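Local coordinates for protein oxalate biosynthetic component 1 (Burkholderia thailandensis, PDB 5IKY) that produces oxalate under the control of quorum sensing, as a bifunctional enzyme that joins a serine hydrolase activity to a lyase activity, at residues 131-136 and 486-491; 228-233 and 250-255; 399-404 and 426-431. All coordinates share one frame; numbering follows the deposited sequence.

Contact 1. Residues 131-136 and 486-491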
loop_
_atom_site.group_PDB
_atom_site.type_symbol
_atom_site.label_atom_id
_atom_site.label_comp_id
_atom_site.label_asym_id
_atom_site.label_seq_id
_atom_site.Cartn_x
_atom_site.Cartn_y
_atom_site.Cartn_z
ATOM N N GLN A 131 -27.734 -21.180 3.542
ATOM C CA GLN A 131 -27.601 -21.834 2.248
ATOM C C GLN A 131 -28.148 -20.956 1.130
ATOM O O GLN A 131 -27.625 -20.960 0.016
ATOM C CB GLN A 131 -28.310 -23.188 2.265
ATOM C CG GLN A 131 -27.764 -24.142 3.317
ATOM C CD GLN A 131 -28.532 -25.447 3.379
ATOM O OE1 GLN A 131 -29.173 -25.852 2.408
ATOM N NE2 GLN A 131 -28.473 -26.114 4.527
ATOM N N ILE A 132 -29.194 -20.196 1.438
ATOM C CA ILE A 132 -29.747 -19.238 0.491
ATOM C C ILE A 132 -28.754 -18.108 0.247
ATOM O O ILE A 132 -28.422 -17.795 -0.897
ATOM C CB ILE A 132 -31.082 -18.655 0.992
ATOM C CG1 ILE A 132 -32.167 -19.734 0.986
ATOM C CG2 ILE A 132 -31.508 -17.470 0.137
ATOM C CD1 ILE A 132 -33.498 -19.262 1.528
ATOM N N VAL A 133 -28.278 -17.505 1.332
ATOM C CA VAL A 133 -27.289 -16.438 1.250
ATOM C C VAL A 133 -26.022 -16.916 0.545
ATOM O O VAL A 133 -25.466 -16.205 -0.291
ATOM C CB VAL A 133 -26.923 -15.895 2.650
ATOM C CG1 VAL A 133 -25.753 -14.927 2.562
ATOM C CG2 VAL A 133 -28.130 -15.222 3.290
ATOM N N LEU A 134 -25.581 -18.127 0.869
ATOM C CA LEU A 134 -24.378 -18.678 0.253
ATOM C C LEU A 134 -24.586 -18.991 -1.226
ATOM O O LEU A 134 -23.674 -18.815 -2.032
ATOM C CB LEU A 134 -23.918 -19.934 0.995
ATOM C CG LEU A 134 -23.229 -19.694 2.342
ATOM C CD1 LEU A 134 -22.697 -20.995 2.920
ATOM C CD2 LEU A 134 -22.112 -18.672 2.200
ATOM N N GLN A 135 -25.782 -19.452 -1.584
ATOM C CA GLN A 135 -26.073 -19.760 -2.982
ATOM C C GLN A 135 -26.141 -18.503 -3.839
ATOM O O GLN A 135 -25.562 -18.455 -4.925
ATOM C CB GLN A 135 -27.381 -20.541 -3.114
ATOM C CG GLN A 135 -27.187 -22.039 -3.270
ATOM C CD GLN A 135 -26.497 -22.417 -4.572
ATOM O OE1 GLN A 135 -26.375 -21.603 -5.487
ATOM N NE2 GLN A 135 -26.047 -23.661 -4.657
ATOM N N LEU A 136 -26.848 -17.489 -3.353
ATOM C CA LEU A 136 -27.008 -16.261 -4.120
ATOM C C LEU A 136 -25.682 -15.515 -4.249
ATOM O O LEU A 136 -25.368 -14.986 -5.315
ATOM C CB LEU A 136 -28.075 -15.360 -3.490
ATOM C CG LEU A 136 -29.500 -15.925 -3.510
ATOM C CD1 LEU A 136 -30.523 -14.860 -3.159
ATOM C CD2 LEU A 136 -29.819 -16.540 -4.861
ATOM N N ARG A 486 -23.450 -8.748 9.930
ATOM C CA ARG A 486 -24.524 -7.951 9.344
ATOM C C ARG A 486 -25.452 -8.792 8.471
ATOM O O ARG A 486 -26.571 -8.382 8.157
ATOM C CB ARG A 486 -23.945 -6.804 8.517
ATOM C CG ARG A 486 -23.026 -5.878 9.291
ATOM C CD ARG A 486 -22.259 -4.970 8.345
ATOM N NE ARG A 486 -21.479 -5.739 7.379
ATOM C CZ ARG A 486 -20.719 -5.202 6.432
ATOM N NH1 ARG A 486 -20.633 -3.884 6.316
ATOM N NH2 ARG A 486 -20.045 -5.982 5.599
ATOM N N VAL A 487 -24.980 -9.971 8.086
ATOM C CA VAL A 487 -25.720 -10.848 7.190
ATOM C C VAL A 487 -26.503 -11.901 7.970
ATOM O O VAL A 487 -25.969 -12.511 8.898
ATOM C CB VAL A 487 -24.765 -11.539 6.190
ATOM C CG1 VAL A 487 -25.483 -12.611 5.387
ATOM C CG2 VAL A 487 -24.131 -10.508 5.270
ATOM N N PRO A 488 -27.779 -12.108 7.606
ATOM C CA PRO A 488 -28.569 -13.182 8.215
ATOM C C PRO A 488 -27.921 -14.540 7.973
ATOM O O PRO A 488 -27.746 -14.946 6.824
ATOM C CB PRO A 488 -29.924 -13.079 7.504
ATOM C CG PRO A 488 -29.656 -12.308 6.256
ATOM C CD PRO A 488 -28.545 -11.363 6.592
ATOM N N GLY A 489 -27.562 -15.226 9.053
ATOM C CA GLY A 489 -26.831 -16.474 8.955
ATOM C C GLY A 489 -25.387 -16.285 9.377
ATOM O O GLY A 489 -24.717 -17.234 9.780
ATOM N N GLY A 490 -24.910 -15.047 9.274
ATOM C CA GLY A 490 -23.581 -14.688 9.737
ATOM C C GLY A 490 -22.449 -14.994 8.774
ATOM O O GLY A 490 -21.295 -14.653 9.038
ATOM N N VAL A 491 -22.773 -15.635 7.655
ATOM C CA VAL A 491 -21.751 -16.026 6.690
ATOM C C VAL A 491 -22.171 -15.691 5.252
ATOM O O VAL A 491 -23.355 -15.729 4.910
ATOM C CB VAL A 491 -21.428 -17.534 6.811
ATOM C CG1 VAL A 491 -22.616 -18.382 6.374
ATOM C CG2 VAL A 491 -20.184 -17.891 6.016
#
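The flat groups facing Val133 are two backbone carbonyls, those of Pro488 and Val491, and each meets the valine with its oxygen rather than with a face. Val133 CG1 lies 3.5 Å from Val491 O, while its other methyl, CG2, sits 3.6 Å from Pro488 O. The fork of the beta-branched side chain thus spans two carbonyls of the loop. CG1, anti to the backbone N (chi1 172°), also reaches Val487 CG1 at 3.7 Å, methyl tip to methyl tip. The puckered ring of Pro488 approaches more loosely, its CG 4.4 Å from Val133 CG2. One residue on along the helix, Leu134 reaches across with its tip alone, CD2 standing 4.2 Å from Val491 CG1. Leu134 also touches Asn481 of strand 481-483.

A bond of Gly490 N to Val487 O, 2.8 Å long, closes the turn. Pro488 suits its second place because the ring fixes phi near -60°. Gly489 follows with a phi of 107°, where a CB would press on the preceding carbonyl. Its own carbonyl O accepts from Arg130 NE, one polar tie from the same helix beside an apolar interface. The pattern is that of a Pro-Gly type II beta turn, here linking strands 481-483 and 491-493 and packed through Val487, Pro488 and Val491 against Val133 and Leu134 of helix 126-138 in the N-terminal domain.

Contact 2. Residues 228-233 and 250-255; sequences TRATDD and SQRNHI
Ala230 and Thr228 lie against Arg252 and His254 in the tight half of this contact. Ala230 N donates to Arg252 O (2.9 Å, 162° at the hydrogen), and His254 N to Thr228 O (3.1 Å); the two bonds flank Arg229 and Asn253, a single non-hydrogen-bonded antiparallel bridge. Thr228 OG1, between its own N and carbonyl carbon (chi1 50°), donates at 2.6 Å to a lone pair of His254 O. Alanine is small enough for its CB to meet His254 CB at 3.7 Å. Arg229 bends at chi2 and gives NH1 to Gln251 O at 2.9 Å, while its NE and NH2 serve Gly13 O and Pro16 O.

Toward solvent, Asp232 OD2 and Arg252 NH1 form a long, loose salt bridge of 3.6 Å, and a water in the seam joins Asp233 OD1, Ala230 O and Arg252 N. Asp233 still clasps the rim: Ser250 N meets its OD2 at 2.8 Å from the syn side, tilted out of the carboxylate plane.

Asn253 OD1 accepts from His227 ND1, a second-shell bond to a magnesium ligand. The first loop follows strand 223-226, the second leads into helix 257-270, and strands 235-237 and 246-248 lie between them; Leu293 of helix 293-296 touches His254 and Ile255.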
loop_
_atom_site.group_PDB
_atom_site.type_symbol
_atom_site.label_atom_id
_atom_site.label_comp_id
_atom_site.label_asym_id
_atom_site.label_seq_id
_atom_site.Cartn_x
_atom_site.Cartn_y
_atom_site.Cartn_z
ATOM N N THR A 228 -0.750 -20.907 -9.865
ATOM C CA THR A 228 -1.267 -20.572 -11.191
ATOM C C THR A 228 -2.104 -21.729 -11.739
ATOM O O THR A 228 -2.012 -22.856 -11.254
ATOM C CB THR A 228 -0.139 -20.234 -12.186
ATOM O OG1 THR A 228 0.859 -21.262 -12.158
ATOM C CG2 THR A 228 0.504 -18.901 -11.831
ATOM N N ARG A 229 -2.925 -21.446 -12.745
ATOM C CA ARG A 229 -3.832 -22.450 -13.293
ATOM C C ARG A 229 -3.666 -22.602 -14.799
ATOM O O ARG A 229 -3.601 -21.612 -15.528
ATOM C CB ARG A 229 -5.286 -22.093 -12.977
ATOM C CG ARG A 229 -5.587 -21.862 -11.503
ATOM C CD ARG A 229 -5.434 -23.130 -10.686
ATOM N NE ARG A 229 -5.930 -22.949 -9.326
ATOM C CZ ARG A 229 -7.190 -23.161 -8.961
ATOM N NH1 ARG A 229 -8.081 -23.562 -9.856
ATOM N NH2 ARG A 229 -7.562 -22.970 -7.702
ATOM N N ALA A 230 -3.613 -23.848 -15.261
ATOM C CA ALA A 230 -3.489 -24.137 -16.684
ATOM C C ALA A 230 -4.780 -23.811 -17.425
ATOM O O ALA A 230 -5.860 -23.813 -16.837
ATOM C CB ALA A 230 -3.113 -25.592 -16.897
ATOM N N THR A 231 -4.660 -23.537 -18.721
ATOM C CA THR A 231 -5.815 -23.238 -19.560
ATOM C C THR A 231 -5.809 -24.076 -20.836
ATOM O O THR A 231 -6.452 -23.720 -21.824
ATOM C CB THR A 231 -5.861 -21.747 -19.948
ATOM O OG1 THR A 231 -4.658 -21.399 -20.644
ATOM C CG2 THR A 231 -6.003 -20.871 -18.713
ATOM N N ASP A 232 -5.084 -25.189 -20.809
ATOM C CA ASP A 232 -4.909 -26.019 -21.997
ATOM C C ASP A 232 -6.198 -26.723 -22.421
ATOM O O ASP A 232 -6.386 -27.026 -23.599
ATOM C CB ASP A 232 -3.800 -27.053 -21.766
ATOM C CG ASP A 232 -3.927 -27.765 -20.430
ATOM O OD1 ASP A 232 -5.020 -27.727 -19.826
ATOM O OD2 ASP A 232 -2.928 -28.367 -19.983
ATOM N N ASP A 233 -7.083 -26.982 -21.463
ATOM C CA ASP A 233 -8.344 -27.658 -21.759
ATOM C C ASP A 233 -9.534 -26.703 -21.664
ATOM O O ASP A 233 -10.661 -27.121 -21.397
ATOM C CB ASP A 233 -8.546 -28.844 -20.815
ATOM C CG ASP A 233 -8.735 -28.417 -19.374
ATOM O OD1 ASP A 233 -8.120 -27.411 -18.960
ATOM O OD2 ASP A 233 -9.503 -29.088 -18.655
ATOM N N SER A 250 -10.768 -27.647 -16.633
ATOM C CA SER A 250 -10.356 -28.174 -15.338
ATOM C C SER A 250 -9.875 -27.078 -14.395
ATOM O O SER A 250 -9.955 -27.233 -13.173
ATOM C CB SER A 250 -9.251 -29.216 -15.512
ATOM O OG SER A 250 -9.616 -30.189 -16.475
ATOM N N GLN A 251 -9.385 -25.977 -14.965
ATOM C CA GLN A 251 -8.715 -24.928 -14.196
ATOM C C GLN A 251 -7.662 -25.566 -13.296
ATOM O O GLN A 251 -7.552 -25.241 -12.114
ATOM C CB GLN A 251 -9.719 -24.118 -13.370
ATOM C CG GLN A 251 -10.618 -23.205 -14.195
ATOM C CD GLN A 251 -11.642 -22.466 -13.350
ATOM O OE1 GLN A 251 -11.328 -21.953 -12.276
ATOM N NE2 GLN A 251 -12.878 -22.410 -13.836
ATOM N N ARG A 252 -6.898 -26.486 -13.877
ATOM C CA ARG A 252 -6.003 -27.356 -13.123
ATOM C C ARG A 252 -4.826 -26.616 -12.511
ATOM O O ARG A 252 -4.222 -25.751 -13.147
ATOM C CB ARG A 252 -5.482 -28.477 -14.026
ATOM C CG ARG A 252 -4.913 -29.663 -13.272
ATOM C CD ARG A 252 -4.288 -30.677 -14.214
ATOM N NE ARG A 252 -3.022 -30.208 -14.774
ATOM C CZ ARG A 252 -2.880 -29.710 -15.998
ATOM N NH1 ARG A 252 -3.929 -29.611 -16.804
ATOM N NH2 ARG A 252 -1.687 -29.309 -16.419
ATOM N N ASN A 253 -4.505 -26.966 -11.270
ATOM C CA ASN A 253 -3.303 -26.454 -10.629
ATOM C C ASN A 253 -2.087 -26.844 -11.447
ATOM O O ASN A 253 -1.851 -28.023 -11.707
ATOM C CB ASN A 253 -3.171 -26.975 -9.201
ATOM C CG ASN A 253 -1.926 -26.458 -8.509
ATOM O OD1 ASN A 253 -1.821 -25.269 -8.206
ATOM N ND2 ASN A 253 -0.977 -27.351 -8.246
ATOM N N HIS A 254 -1.328 -25.841 -11.865
ATOM C CA HIS A 254 -0.206 -26.049 -12.761
ATOM C C HIS A 254 0.707 -24.838 -12.715
ATOM O O HIS A 254 0.239 -23.706 -12.610
ATOM C CB HIS A 254 -0.693 -26.293 -14.192
ATOM C CG HIS A 254 0.391 -26.702 -15.140
ATOM N ND1 HIS A 254 0.931 -27.970 -15.150
ATOM C CD2 HIS A 254 1.037 -26.010 -16.106
ATOM C CE1 HIS A 254 1.861 -28.043 -16.085
ATOM N NE2 HIS A 254 1.949 -26.866 -16.678
ATOM N N ILE A 255 2.008 -25.074 -12.791
ATOM C CA ILE A 255 2.963 -23.979 -12.781
ATOM C C ILE A 255 3.085 -23.402 -14.191
ATOM O O ILE A 255 3.618 -24.046 -15.095
ATOM C CB ILE A 255 4.328 -24.443 -12.246
ATOM C CG1 ILE A 255 4.148 -25.019 -10.841
ATOM C CG2 ILE A 255 5.322 -23.293 -12.222
ATOM C CD1 ILE A 255 5.423 -25.505 -10.208
HETATM O O HOH W 1 0.531 -23.588 -9.403
HETATM O O HOH W 2 -6.768 -26.973 -16.642
#

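Contact 3. Residues 399-404 and 426-431; sequences SLIDVP and ELAATQ
A loop-to-helix contact, mixed polar and apolar, joins Ile401 and Asp402 to Ala428 and Gln431 where the chain enters helix 403-415 beside helix 418-442. Its polar half turns on the Gln431 amide. The side chain leaves the helix with CG anti to the carbonyl carbon, then bends at chi2 (-93°), which brings OE1 beside the loop backbone. Asp402 N donates to OE1 at 3.0 Å with a nearly straight N-H (168°), coming from above the amide plane by 36° and not along a lone pair. A water donates both to Gln431 OE1 and to Leu400 O, so that OE1 takes two donors and the Leu400 carbonyl is tied through the water to the same amide. The Asp402 carboxylate stands nearly perpendicular to the amide and close to it: OD2 is 2.8 Å from Gln431 OE1, two acceptors that are not bonded to each other. Glutamine suits the place: it is long enough to span the gap and carries an uncharged acceptor for a peptide N-H.

Asp402 is the N-cap of helix 403-415. Its CG sits between its own N and carbonyl carbon, and the carboxylate caps a backbone N of the first turn, with OD1 also bonded to Thr405 OG1. The two helices lie in the long connection between the adjacent parallel strands 375-380 and 446-451, consistent with the TIM-barrel fold of this family.

Beside the amide, toward Ala428, the contact is apolar. Ile401 CD1 lies 4.3 Å from Ala428 CB, whose small size lets the loop come close, and Leu432 flanks the isoleucine.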
loop_
_atom_site.group_PDB
_atom_site.type_symbol
_atom_site.label_atom_id
_atom_site.label_comp_id
_atom_site.label_asym_id
_atom_site.label_seq_id
_atom_site.Cartn_x
_atom_site.Cartn_y
_atom_site.Cartn_z
ATOM N N SER A 399 -3.055 -37.626 9.472
ATOM C CA SER A 399 -3.427 -36.220 9.608
ATOM C C SER A 399 -2.911 -35.619 10.910
ATOM O O SER A 399 -2.801 -36.314 11.921
ATOM C CB SER A 399 -4.949 -36.064 9.531
ATOM O OG SER A 399 -5.481 -36.753 8.412
ATOM N N LEU A 400 -2.594 -34.327 10.879
ATOM C CA LEU A 400 -2.162 -33.610 12.075
ATOM C C LEU A 400 -3.259 -33.653 13.128
ATOM O O LEU A 400 -3.001 -33.910 14.302
ATOM C CB LEU A 400 -1.798 -32.163 11.742
ATOM C CG LEU A 400 -0.609 -31.964 10.800
ATOM C CD1 LEU A 400 -0.343 -30.482 10.587
ATOM C CD2 LEU A 400 0.631 -32.663 11.343
ATOM N N ILE A 401 -4.485 -33.396 12.689
ATOM C CA ILE A 401 -5.662 -33.627 13.512
ATOM C C ILE A 401 -6.343 -34.886 12.996
ATOM O O ILE A 401 -6.789 -34.917 11.850
ATOM C CB ILE A 401 -6.642 -32.439 13.468
ATOM C CG1 ILE A 401 -5.941 -31.152 13.903
ATOM C CG2 ILE A 401 -7.856 -32.709 14.346
ATOM C CD1 ILE A 401 -6.853 -29.947 13.946
ATOM N N ASP A 402 -6.408 -35.926 13.822
ATOM C CA ASP A 402 -6.961 -37.198 13.365
ATOM C C ASP A 402 -8.406 -37.015 12.916
ATOM O O ASP A 402 -9.129 -36.173 13.447
ATOM C CB ASP A 402 -6.864 -38.281 14.451
ATOM C CG ASP A 402 -7.694 -37.965 15.681
ATOM O OD1 ASP A 402 -8.930 -38.134 15.632
ATOM O OD2 ASP A 402 -7.108 -37.572 16.709
ATOM N N VAL A 403 -8.800 -37.797 11.917
ATOM C CA VAL A 403 -10.126 -37.696 11.310
ATOM C C VAL A 403 -11.290 -37.792 12.314
ATOM O O VAL A 403 -12.239 -37.013 12.214
ATOM C CB VAL A 403 -10.301 -38.772 10.210
ATOM C CG1 VAL A 403 -11.712 -38.752 9.653
ATOM C CG2 VAL A 403 -9.279 -38.558 9.100
ATOM N N PRO A 404 -11.231 -38.733 13.281
ATOM C CA PRO A 404 -12.309 -38.723 14.279
ATOM C C PRO A 404 -12.419 -37.399 15.036
ATOM O O PRO A 404 -13.528 -36.946 15.320
ATOM C CB PRO A 404 -11.914 -39.857 15.231
ATOM C CG PRO A 404 -11.137 -40.789 14.385
ATOM C CD PRO A 404 -10.360 -39.915 13.444
ATOM N N GLU A 426 -10.034 -26.437 22.215
ATOM C CA GLU A 426 -9.221 -27.334 23.028
ATOM C C GLU A 426 -8.859 -28.600 22.257
ATOM O O GLU A 426 -7.721 -29.065 22.312
ATOM C CB GLU A 426 -9.949 -27.695 24.324
ATOM N N LEU A 427 -9.832 -29.149 21.535
ATOM C CA LEU A 427 -9.609 -30.347 20.731
ATOM C C LEU A 427 -8.545 -30.107 19.664
ATOM O O LEU A 427 -7.656 -30.932 19.463
ATOM C CB LEU A 427 -10.913 -30.808 20.073
ATOM C CG LEU A 427 -11.914 -31.554 20.956
ATOM C CD1 LEU A 427 -13.147 -31.955 20.155
ATOM C CD2 LEU A 427 -11.264 -32.769 21.592
ATOM N N ALA A 428 -8.644 -28.967 18.988
ATOM C CA ALA A 428 -7.711 -28.626 17.921
ATOM C C ALA A 428 -6.309 -28.363 18.467
ATOM O O ALA A 428 -5.318 -28.831 17.905
ATOM C CB ALA A 428 -8.215 -27.417 17.149
ATOM N N ALA A 429 -6.235 -27.621 19.567
ATOM C CA ALA A 429 -4.954 -27.255 20.163
ATOM C C ALA A 429 -4.221 -28.461 20.749
ATOM O O ALA A 429 -3.007 -28.597 20.589
ATOM C CB ALA A 429 -5.158 -26.194 21.232
ATOM N N THR A 430 -4.960 -29.332 21.428
ATOM C CA THR A 430 -4.377 -30.517 22.053
ATOM C C THR A 430 -3.777 -31.460 21.011
ATOM O O THR A 430 -2.745 -32.087 21.245
ATOM C CB THR A 430 -5.427 -31.272 22.889
ATOM O OG1 THR A 430 -5.938 -30.403 23.908
ATOM C CG2 THR A 430 -4.819 -32.499 23.543
ATOM N N GLN A 431 -4.422 -31.540 19.851
ATOM C CA GLN A 431 -3.951 -32.390 18.764
ATOM C C GLN A 431 -2.726 -31.807 18.058
ATOM O O GLN A 431 -1.861 -32.546 17.588
ATOM C CB GLN A 431 -5.073 -32.614 17.749
ATOM C CG GLN A 431 -6.155 -33.567 18.220
ATOM C CD GLN A 431 -5.893 -34.994 17.783
ATOM O OE1 GLN A 431 -5.499 -35.243 16.642
ATOM N NE2 GLN A 431 -6.104 -35.941 18.690
HETATM O O HOH W 3 -2.732 -36.001 15.978
#

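In the fold
None of the three contacts touches another. Centres of contacts 1 and 2 are 30 Å apart, those of 1 and 3 are 29 Å apart, and those of 2 and 3 are 33 Å apart; nearest atoms stay about 16, 19 and 19 Å from each other. Along the chain, contacts 2 and 3 follow one another inside the loop closed by contact 1. The magnesium ion bound by His227 and Glu477 probably serves the lyase reaction, as the beta-keto acid cleavage family suggests. The side chain of Asn253 in contact 2 is about 7 Å from this magnesium ion. The side chain of Leu400 in contact 3 is about 14 Å from the magnesium ion. Contact 1 involves the loop after strand 481-483, soon after Glu477.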